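Local coordinates for protein 70 kDa peptidylprolyl isomerase, putative (Plasmodium falciparum, PDB 2FBN) that probably acts as an FK506-binding peptidylprolyl isomerase and co-chaperone, its C-terminal tetratricopeptide repeat domain interacting with the C-terminal pentapeptide of Hsp90, at residues 97-101 with 102-106; 128-131 with 132-136; 145-148 with 149-153; 162-165 with 166-170. All coordinates share one frame; numbering follows the deposited sequence.

Contact 1 (97-101 with 102-106)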
loop_
_atom_site.group_PDB
_atom_site.type_symbol
_atom_site.label_atom_id
_atom_site.label_comp_id
_atom_site.label_asym_id
_atom_site.label_seq_id
_atom_site.Cartn_x
_atom_site.Cartn_y
_atom_site.Cartn_z
ATOM N N CYS A 97 8.330 -12.155 2.318
ATOM C CA CYS A 97 7.191 -12.992 1.988
ATOM C C CYS A 97 6.823 -12.845 0.524
ATOM O O CYS A 97 6.626 -13.808 -0.194
ATOM C CB CYS A 97 5.980 -12.642 2.868
ATOM S SG CYS A 97 6.190 -13.206 4.582
ATOM N N TYR A 98 6.752 -11.604 0.074
ATOM C CA TYR A 98 6.339 -11.363 -1.294
ATOM C C TYR A 98 7.397 -11.804 -2.322
ATOM O O TYR A 98 7.044 -12.297 -3.390
ATOM C CB TYR A 98 5.960 -9.902 -1.439
ATOM C CG TYR A 98 4.619 -9.561 -0.812
ATOM C CD1 TYR A 98 3.467 -10.294 -1.123
ATOM C CD2 TYR A 98 4.505 -8.479 0.064
ATOM C CE1 TYR A 98 2.208 -9.943 -0.573
ATOM C CE2 TYR A 98 3.260 -8.124 0.609
ATOM C CZ TYR A 98 2.133 -8.865 0.292
ATOM O OH TYR A 98 0.906 -8.500 0.831
ATOM N N ASN A 99 8.682 -11.634 -2.003
ATOM C CA ASN A 99 9.741 -12.235 -2.855
ATOM C C ASN A 99 9.613 -13.754 -2.957
ATOM O O ASN A 99 9.699 -14.326 -4.049
ATOM C CB ASN A 99 11.125 -11.819 -2.387
ATOM C CG ASN A 99 11.511 -10.424 -2.887
ATOM O OD1 ASN A 99 10.975 -9.947 -3.903
ATOM N ND2 ASN A 99 12.473 -9.796 -2.217
ATOM N N LYS A 100 9.361 -14.393 -1.826
ATOM C CA LYS A 100 9.108 -15.835 -1.792
ATOM C C LYS A 100 7.911 -16.228 -2.663
ATOM O O LYS A 100 7.986 -17.191 -3.439
ATOM C CB LYS A 100 8.900 -16.301 -0.358
ATOM C CG LYS A 100 10.192 -16.429 0.426
ATOM C CD LYS A 100 9.967 -16.677 1.925
ATOM C CE LYS A 100 11.261 -17.184 2.572
ATOM N NZ LYS A 100 11.577 -18.603 2.132
ATOM N N ASN A 101 6.816 -15.469 -2.565
ATOM C CA ASN A 101 5.610 -15.731 -3.362
ATOM C C ASN A 101 5.702 -15.218 -4.810
ATOM O O ASN A 101 4.750 -15.353 -5.587
ATOM C CB ASN A 101 4.373 -15.136 -2.667
ATOM C CG ASN A 101 3.839 -16.027 -1.549
ATOM O OD1 ASN A 101 4.399 -17.085 -1.254
ATOM N ND2 ASN A 101 2.738 -15.593 -0.926
ATOM N N LYS A 102 6.853 -14.618 -5.154
ATOM C CA LYS A 102 7.101 -13.998 -6.460
ATOM C C LYS A 102 6.102 -12.903 -6.825
ATOM O O LYS A 102 5.747 -12.729 -8.009
ATOM C CB LYS A 102 7.174 -15.060 -7.571
ATOM C CG LYS A 102 8.102 -16.212 -7.248
ATOM C CD LYS A 102 8.324 -17.058 -8.487
ATOM C CE LYS A 102 8.748 -18.429 -8.072
ATOM N NZ LYS A 102 7.527 -19.224 -7.761
ATOM N N ASP A 103 5.630 -12.176 -5.816
ATOM C CA ASP A 103 4.774 -11.016 -6.071
ATOM C C ASP A 103 5.642 -9.764 -5.941
ATOM O O ASP A 103 5.722 -9.103 -4.886
ATOM C CB ASP A 103 3.554 -11.000 -5.142
ATOM C CG ASP A 103 2.570 -9.909 -5.500
ATOM O OD1 ASP A 103 3.014 -8.874 -6.029
ATOM O OD2 ASP A 103 1.346 -10.087 -5.249
ATOM N N TYR A 104 6.339 -9.449 -7.022
ATOM C CA TYR A 104 7.404 -8.478 -6.927
ATOM C C TYR A 104 6.938 -7.028 -6.688
ATOM O O TYR A 104 7.567 -6.311 -5.919
ATOM C CB TYR A 104 8.385 -8.627 -8.118
ATOM C CG TYR A 104 9.006 -10.016 -8.112
ATOM C CD1 TYR A 104 9.744 -10.477 -6.995
ATOM C CD2 TYR A 104 8.792 -10.893 -9.173
ATOM C CE1 TYR A 104 10.293 -11.778 -6.973
ATOM C CE2 TYR A 104 9.326 -12.185 -9.160
ATOM C CZ TYR A 104 10.080 -12.611 -8.072
ATOM O OH TYR A 104 10.599 -13.896 -8.076
ATOM N N PRO A 105 5.826 -6.610 -7.301
ATOM C CA PRO A 105 5.339 -5.243 -6.983
ATOM C C PRO A 105 5.076 -5.024 -5.491
ATOM O O PRO A 105 5.386 -3.968 -4.942
ATOM C CB PRO A 105 4.019 -5.168 -7.769
ATOM C CG PRO A 105 4.292 -6.019 -8.968
ATOM C CD PRO A 105 4.983 -7.235 -8.342
ATOM N N LYS A 106 4.489 -6.020 -4.835
ATOM C CA LYS A 106 4.223 -5.894 -3.395
ATOM C C LYS A 106 5.530 -5.884 -2.598
ATOM O O LYS A 106 5.674 -5.151 -1.646
ATOM C CB LYS A 106 3.270 -7.005 -2.956
ATOM C CG LYS A 106 1.912 -6.892 -3.636
ATOM C CD LYS A 106 0.874 -7.803 -3.025
ATOM C CE LYS A 106 -0.472 -7.624 -3.716
ATOM N NZ LYS A 106 -0.417 -8.063 -5.143
HETATM O O HOH W 1 11.813 -14.754 -5.694
#
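The turn between the two antiparallel helices of a tetratricopeptide repeat is built here: a Schellman motif ends helix 77-100 and an N-cap starts helix 104-117. Asp103 N bonds to Tyr98 O at 2.8 Å with an N-H...O angle of 149°. Lys102, with a phi of 57°, gives its N to Asn99 O at 3.1 Å, arriving well above the carbonyl plane instead of on a lone pair. These two bonds back into the last turn define the Schellman motif. Across the bend, Lys106 CB sits over the centre of the Tyr98 ring, 3.5 Å from the centroid, a CH-pi contact, and Lys106 CD lies 3.5 Å from Tyr98 CE1 farther out along the ring. Beyond CD the lysine chain bends at its last torsion, bringing NZ to the syn side of Asp103 OD2 in a 2.7 Å salt bridge. OD1 of Asp103 also accepts a weak capping bond from Lys106 N. On another side of the turn, Asn99 OD1 meets the edge of the Tyr104 ring, 3.4 Å from CD1, while one water joins Asn99 O to Tyr104 OH. Asn99 continues onto Val130 and Ala131 of helix 122-135, the Tyr98 ring meets His110 and Ile58, and Asn101 ND2 bonds Asn55 OD1 on helix 54-66, which ties the turn to helices before and after it.

Contact 2 (128-131 with 132-136)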
loop_
_atom_site.group_PDB
_atom_site.type_symbol
_atom_site.label_atom_id
_atom_site.label_comp_id
_atom_site.label_asym_id
_atom_site.label_seq_id
_atom_site.Cartn_x
_atom_site.Cartn_y
_atom_site.Cartn_z
ATOM N N LEU A 128 14.598 -4.969 -1.932
ATOM C CA LEU A 128 14.171 -4.084 -3.022
ATOM C C LEU A 128 14.912 -4.411 -4.327
ATOM O O LEU A 128 14.317 -4.477 -5.408
ATOM C CB LEU A 128 14.390 -2.618 -2.638
ATOM C CG LEU A 128 14.073 -1.592 -3.731
ATOM C CD1 LEU A 128 12.628 -1.694 -4.212
ATOM C CD2 LEU A 128 14.350 -0.219 -3.147
ATOM N N GLY A 129 16.224 -4.625 -4.230
ATOM C CA GLY A 129 16.991 -5.008 -5.406
ATOM C C GLY A 129 16.514 -6.303 -6.028
ATOM O O GLY A 129 16.319 -6.393 -7.243
ATOM N N VAL A 130 16.306 -7.328 -5.200
ATOM C CA VAL A 130 15.814 -8.616 -5.710
ATOM C C VAL A 130 14.466 -8.454 -6.427
ATOM O O VAL A 130 14.285 -8.920 -7.535
ATOM C CB VAL A 130 15.688 -9.636 -4.571
ATOM C CG1 VAL A 130 14.936 -10.889 -5.032
ATOM C CG2 VAL A 130 17.085 -9.986 -4.039
ATOM N N ALA A 131 13.546 -7.726 -5.804
ATOM C CA ALA A 131 12.197 -7.597 -6.346
ATOM C C ALA A 131 12.208 -6.778 -7.651
ATOM O O ALA A 131 11.556 -7.150 -8.637
ATOM C CB ALA A 131 11.310 -6.958 -5.321
ATOM N N ASN A 132 12.964 -5.690 -7.640
ATOM C CA ASN A 132 13.193 -4.890 -8.860
ATOM C C ASN A 132 13.753 -5.758 -9.983
ATOM O O ASN A 132 13.284 -5.721 -11.128
ATOM C CB ASN A 132 14.119 -3.709 -8.579
ATOM C CG ASN A 132 13.380 -2.480 -8.046
ATOM O OD1 ASN A 132 12.190 -2.284 -8.333
ATOM N ND2 ASN A 132 14.085 -1.644 -7.273
ATOM N N MET A 133 14.764 -6.550 -9.638
ATOM C CA MET A 133 15.443 -7.365 -10.643
ATOM C C MET A 133 14.481 -8.344 -11.312
ATOM O O MET A 133 14.394 -8.394 -12.550
ATOM C CB MET A 133 16.603 -8.128 -10.004
ATOM C CG MET A 133 17.201 -9.178 -10.906
ATOM S SD MET A 133 18.613 -9.942 -10.095
ATOM C CE MET A 133 17.834 -10.796 -8.726
ATOM N N TYR A 134 13.756 -9.117 -10.504
ATOM C CA TYR A 134 12.874 -10.138 -11.054
ATOM C C TYR A 134 11.669 -9.538 -11.769
ATOM O O TYR A 134 11.133 -10.170 -12.683
ATOM C CB TYR A 134 12.424 -11.114 -9.978
ATOM C CG TYR A 134 13.514 -12.092 -9.600
ATOM C CD1 TYR A 134 14.057 -12.963 -10.561
ATOM C CD2 TYR A 134 14.000 -12.150 -8.297
ATOM C CE1 TYR A 134 15.048 -13.886 -10.229
ATOM C CE2 TYR A 134 15.000 -13.075 -7.951
ATOM C CZ TYR A 134 15.515 -13.926 -8.923
ATOM O OH TYR A 134 16.499 -14.828 -8.585
ATOM N N PHE A 135 11.269 -8.327 -11.392
ATOM C CA PHE A 135 10.139 -7.685 -12.082
ATOM C C PHE A 135 10.574 -7.011 -13.385
ATOM O O PHE A 135 9.738 -6.696 -14.236
ATOM C CB PHE A 135 9.426 -6.662 -11.184
ATOM C CG PHE A 135 8.051 -6.265 -11.696
ATOM C CD1 PHE A 135 7.013 -7.190 -11.727
ATOM C CD2 PHE A 135 7.806 -4.958 -12.146
ATOM C CE1 PHE A 135 5.721 -6.811 -12.203
ATOM C CE2 PHE A 135 6.522 -4.571 -12.596
ATOM C CZ PHE A 135 5.488 -5.512 -12.628
ATOM N N GLY A 136 11.876 -6.791 -13.538
ATOM C CA GLY A 136 12.391 -6.180 -14.754
ATOM C C GLY A 136 12.878 -4.753 -14.628
ATOM O O GLY A 136 13.286 -4.144 -15.631
#
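The Tyr134 ring has Met133 CE over one face, 3.7 Å above its plane and offset toward the rim, while Val130 CG1 lies 3.6 Å from Tyr134 CD2. The Tyr104 ring also meets it, the planes modestly inclined. The Val130 and Tyr134 side chains run side by side and point the same way, one turn apart on helix 122-135, the first helix of a tetratricopeptide repeat. Tyr134 CG stands beside its own backbone N (chi1 -76°), which leans the ring back along the helix, beside Val130. The second flat group, the Asn132 amide, crosses Leu128 at a slant, its ND2 3.4 Å from Leu128 CD1. Both ends of this buried amide are satisfied: ND2 donates to Asn144 OD1 of the next helix, and OD1 bonds His70 NE2 of the second subunit, so that these two bonds should fix its rotation. Beneath the side chains the backbone is regular, with Tyr134 N reaching Val130 O at 3.0 Å and 169°, whereas the bond from Phe135 N to Ala131 O is more bent, at 145°, where the helix is about to end. Gly129, without a side chain, lets Leu145 of helix 138-151 pack against its CA, and Met133 reaches Leu164 and Cys165 of helix 156-173. Gly136 takes a positive phi as the helix closes in a Schellman motif, and Gly136 N returns to Met133 O at 3.1 Å.

Contact 3 (145-148 with 149-153)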
loop_
_atom_site.group_PDB
_atom_site.type_symbol
_atom_site.label_atom_id
_atom_site.label_comp_id
_atom_site.label_asym_id
_atom_site.label_seq_id
_atom_site.Cartn_x
_atom_site.Cartn_y
_atom_site.Cartn_z
ATOM N N LEU A 145 21.457 -2.968 -5.531
ATOM C CA LEU A 145 22.333 -4.094 -5.177
ATOM C C LEU A 145 23.789 -3.652 -5.089
ATOM O O LEU A 145 24.519 -4.094 -4.191
ATOM C CB LEU A 145 22.138 -5.269 -6.143
ATOM C CG LEU A 145 20.770 -5.946 -6.017
ATOM C CD1 LEU A 145 20.530 -6.916 -7.190
ATOM C CD2 LEU A 145 20.611 -6.632 -4.623
ATOM N N TYR A 146 24.199 -2.761 -5.988
ATOM C CA TYR A 146 25.547 -2.178 -5.917
ATOM C C TYR A 146 25.705 -1.434 -4.597
ATOM O O TYR A 146 26.725 -1.574 -3.924
ATOM C CB TYR A 146 25.828 -1.262 -7.118
ATOM C CG TYR A 146 27.243 -0.710 -7.138
ATOM C CD1 TYR A 146 28.280 -1.419 -7.750
ATOM C CD2 TYR A 146 27.547 0.512 -6.536
ATOM C CE1 TYR A 146 29.586 -0.926 -7.766
ATOM C CE2 TYR A 146 28.856 1.010 -6.545
ATOM C CZ TYR A 146 29.862 0.289 -7.166
ATOM O OH TYR A 146 31.163 0.774 -7.182
ATOM N N LYS A 147 24.678 -0.687 -4.199
ATOM C CA LYS A 147 24.708 0.012 -2.907
ATOM C C LYS A 147 24.774 -0.977 -1.731
ATOM O O LYS A 147 25.593 -0.833 -0.807
ATOM C CB LYS A 147 23.495 0.931 -2.748
ATOM C CG LYS A 147 23.579 1.786 -1.495
ATOM C CD LYS A 147 22.600 2.955 -1.556
ATOM C CE LYS A 147 22.942 4.003 -0.513
ATOM N NZ LYS A 147 22.107 5.238 -0.678
ATOM N N ALA A 148 23.922 -1.992 -1.778
ATOM C CA ALA A 148 23.878 -2.991 -0.707
ATOM C C ALA A 148 25.228 -3.703 -0.575
ATOM O O ALA A 148 25.693 -3.924 0.545
ATOM C CB ALA A 148 22.769 -4.007 -0.963
ATOM N N ALA A 149 25.816 -4.080 -1.709
ATOM C CA ALA A 149 27.116 -4.780 -1.720
ATOM C C ALA A 149 28.222 -3.861 -1.198
ATOM O O ALA A 149 29.138 -4.294 -0.501
ATOM C CB ALA A 149 27.443 -5.289 -3.112
ATOM N N SER A 150 28.115 -2.581 -1.540
ATOM C CA SER A 150 29.067 -1.588 -1.037
ATOM C C SER A 150 29.030 -1.459 0.482
ATOM O O SER A 150 30.076 -1.277 1.108
ATOM C CB SER A 150 28.826 -0.239 -1.707
ATOM O OG SER A 150 29.144 -0.330 -3.086
ATOM N N LEU A 151 27.833 -1.543 1.066
ATOM C CA LEU A 151 27.651 -1.479 2.509
ATOM C C LEU A 151 28.041 -2.780 3.219
ATOM O O LEU A 151 28.550 -2.746 4.349
ATOM C CB LEU A 151 26.218 -1.091 2.857
ATOM C CG LEU A 151 25.729 0.282 2.386
ATOM C CD1 LEU A 151 24.224 0.411 2.597
ATOM C CD2 LEU A 151 26.479 1.421 3.100
ATOM N N ASN A 152 27.795 -3.913 2.558
ATOM C CA ASN A 152 28.105 -5.239 3.128
ATOM C C ASN A 152 28.882 -6.076 2.123
ATOM O O ASN A 152 28.331 -7.031 1.554
ATOM C CB ASN A 152 26.821 -5.989 3.487
ATOM C CG ASN A 152 26.232 -5.564 4.805
ATOM O OD1 ASN A 152 26.223 -4.387 5.151
ATOM N ND2 ASN A 152 25.697 -6.532 5.542
ATOM N N PRO A 153 30.159 -5.725 1.882
ATOM C CA PRO A 153 30.895 -6.304 0.747
ATOM C C PRO A 153 31.209 -7.807 0.831
ATOM O O PRO A 153 31.501 -8.405 -0.191
ATOM C CB PRO A 153 32.191 -5.488 0.691
ATOM C CG PRO A 153 32.306 -4.807 1.997
ATOM C CD PRO A 153 30.971 -4.768 2.662
#
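Two kinds of hydrogen bond, followed by side-chain packing, describe the meeting of Tyr146 and Ser150 at the end of helix 138-151, the second helix of a tetratricopeptide repeat. Side chain to backbone comes first: Ser150 OG donates to Tyr146 O at 2.8 Å, the arrangement by which a helical serine returns its hydroxyl to the carbonyl one turn earlier. It can do so because OG stands beside Ser150 N (chi1 -67°). Ser150 N gives the same oxygen a second bond, of 2.9 Å, and the two donors arrive from opposite faces of the carbonyl plane, so Tyr146 O is gripped twice. Among the backbone bonds, Ala149 N reaches Leu145 O at 2.8 Å and 162°, and the last of the series joins Asn152 N to Ala148 O at 147°, just where Asn152 leaves helical geometry. Packing is modest by comparison. Leu151 and Lys147 lie along the side next to helix 122-135, their nearest side-chain atoms, Lys147 CG and Leu151 CD1, being 4.4 Å apart; Lys147 NZ is taken up by Asn120 OD1. Toward helix 156-173, Ala148 and Ala149 meet Ile158; Leu145 packs against Tyr126 of helix 122-135 and Cys165 of helix 156-173. Tyr146 itself touches Tyr162. The serine oxygen also lies over one face of the tyrosine, with Ser150 OG 3.7 Å from Tyr146 CE2.

Contact 4 (162-165 with 166-170)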
loop_
_atom_site.group_PDB
_atom_site.type_symbol
_atom_site.label_atom_id
_atom_site.label_comp_id
_atom_site.label_asym_id
_atom_site.label_seq_id
_atom_site.Cartn_x
_atom_site.Cartn_y
_atom_site.Cartn_z
ATOM N N TYR A 162 23.510 -9.460 -7.088
ATOM C CA TYR A 162 24.159 -8.465 -7.948
ATOM C C TYR A 162 24.688 -9.069 -9.261
ATOM O O TYR A 162 24.451 -8.529 -10.340
ATOM C CB TYR A 162 25.282 -7.725 -7.205
ATOM C CG TYR A 162 25.945 -6.697 -8.093
ATOM C CD1 TYR A 162 25.361 -5.437 -8.292
ATOM C CD2 TYR A 162 27.124 -6.996 -8.788
ATOM C CE1 TYR A 162 25.954 -4.500 -9.138
ATOM C CE2 TYR A 162 27.725 -6.062 -9.630
ATOM C CZ TYR A 162 27.139 -4.817 -9.793
ATOM O OH TYR A 162 27.733 -3.903 -10.638
ATOM N N GLU A 163 25.382 -10.206 -9.176
ATOM C CA GLU A 163 25.851 -10.897 -10.366
ATOM C C GLU A 163 24.697 -11.302 -11.278
ATOM O O GLU A 163 24.797 -11.181 -12.494
ATOM C CB GLU A 163 26.698 -12.121 -9.989
ATOM C CG GLU A 163 27.997 -11.761 -9.269
ATOM C CD GLU A 163 28.949 -10.949 -10.140
ATOM O OE1 GLU A 163 28.906 -11.079 -11.386
ATOM O OE2 GLU A 163 29.745 -10.176 -9.566
ATOM N N LEU A 164 23.592 -11.762 -10.689
ATOM C CA LEU A 164 22.461 -12.170 -11.520
ATOM C C LEU A 164 21.901 -10.908 -12.202
ATOM O O LEU A 164 21.612 -10.913 -13.394
ATOM C CB LEU A 164 21.387 -12.854 -10.668
ATOM C CG LEU A 164 20.103 -13.292 -11.391
ATOM C CD1 LEU A 164 20.397 -14.186 -12.589
ATOM C CD2 LEU A 164 19.161 -13.988 -10.416
ATOM N N CYS A 165 21.789 -9.831 -11.431
ATOM C CA CYS A 165 21.281 -8.571 -11.979
ATOM C C CYS A 165 22.087 -8.126 -13.195
ATOM O O CYS A 165 21.526 -7.815 -14.242
ATOM C CB CYS A 165 21.271 -7.475 -10.924
ATOM S SG CYS A 165 20.256 -6.071 -11.492
ATOM N N VAL A 166 23.410 -8.119 -13.055
ATOM C CA VAL A 166 24.307 -7.692 -14.143
ATOM C C VAL A 166 24.190 -8.625 -15.360
ATOM O O VAL A 166 24.175 -8.172 -16.512
ATOM C CB VAL A 166 25.768 -7.576 -13.618
ATOM C CG1 VAL A 166 26.765 -7.375 -14.761
ATOM C CG2 VAL A 166 25.863 -6.433 -12.620
ATOM N N ASN A 167 24.069 -9.924 -15.090
ATOM C CA ASN A 167 23.836 -10.924 -16.138
ATOM C C ASN A 167 22.549 -10.624 -16.914
ATOM O O ASN A 167 22.542 -10.598 -18.139
ATOM C CB ASN A 167 23.796 -12.328 -15.518
ATOM C CG ASN A 167 23.570 -13.426 -16.537
ATOM O OD1 ASN A 167 22.442 -13.673 -16.949
ATOM N ND2 ASN A 167 24.649 -14.117 -16.925
ATOM N N LYS A 168 21.458 -10.411 -16.180
ATOM C CA LYS A 168 20.175 -10.058 -16.765
ATOM C C LYS A 168 20.244 -8.776 -17.592
ATOM O O LYS A 168 19.689 -8.717 -18.694
ATOM C CB LYS A 168 19.146 -9.885 -15.645
ATOM C CG LYS A 168 18.702 -11.203 -15.034
ATOM C CD LYS A 168 17.636 -10.969 -13.967
ATOM C CE LYS A 168 16.948 -12.257 -13.582
ATOM N NZ LYS A 168 15.838 -12.582 -14.527
ATOM N N LEU A 169 20.916 -7.758 -17.058
ATOM C CA LEU A 169 20.996 -6.452 -17.711
ATOM C C LEU A 169 21.804 -6.529 -19.008
ATOM O O LEU A 169 21.409 -5.963 -20.026
ATOM C CB LEU A 169 21.555 -5.394 -16.759
ATOM C CG LEU A 169 21.528 -3.911 -17.155
ATOM C CD1 LEU A 169 20.106 -3.392 -17.461
ATOM C CD2 LEU A 169 22.188 -3.091 -16.061
ATOM N N LYS A 170 22.914 -7.263 -18.981
ATOM C CA LYS A 170 23.705 -7.485 -20.199
ATOM C C LYS A 170 22.904 -8.237 -21.278
ATOM O O LYS A 170 22.963 -7.881 -22.455
ATOM C CB LYS A 170 25.043 -8.166 -19.871
ATOM C CG LYS A 170 25.979 -7.271 -19.030
ATOM C CD LYS A 170 27.443 -7.759 -18.969
ATOM C CE LYS A 170 27.660 -8.813 -17.884
ATOM N NZ LYS A 170 29.106 -9.023 -17.521
#
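With chi1 at 180°, Tyr162 swings its ring forward along the helix, and Val166 directs CG2 to its own backbone N side, so the methyl settles over one face of that ring. This is an i to i+4 contact within helix 156-173, the last helix modelled in this all-helical tetratricopeptide repeat domain. Val166 CG2 lies 3.8 Å from the ring centroid, 25° off the normal, a CH-pi contact displaced toward the rim; the nearest ring atoms are CE2 and CZ, with Tyr162 CZ to Val166 CG2 at 3.5 Å. Two residues farther along, Leu164 and Lys168 meet more loosely, Leu164 CG being 4.0 Å from Lys168 CE, so here it is the aliphatic part of the lysine that touches. The backbone bonds are nearly straight: Lys168 N bonds Leu164 O at 2.8 Å and 172°, and Val166 N bonds Tyr162 O at 2.9 Å. Cys165 and Leu169 form the buried side, linked by the bond from Leu169 N to Cys165 O. Cys165 faces Ala141 on helix 138-151 and Met133 on helix 122-135; Leu164 rests on Met133 and Tyr134, and Leu169 meets Leu138 as well as Tyr27 of the second subunit.

How the contacts relate
Contact 2 is the most buried of the four; contact 1 is a surface contact, with one of its eight touching residues buried, and contacts 3 and 4 are partly buried. Only contact 1 joins two helices round a turn and has a salt bridge. Contacts 2, 3 and 4 each stay within one helix, contacts 2 and 3 inside the same repeat range, 122-155. Contact 2 touches all the others: Tyr104 CZ lies 3.4 Å from Tyr134 CB, Met133 SD 3.4 Å from Cys165 N, and Gly129 CA 3.9 Å from Leu145 CG. Contacts 1 and 3 stay about 9 Å apart at their nearest atoms. Ring partners differ: lysine methylene, methionine methyl, serine hydroxyl and valine methyl, in contact order.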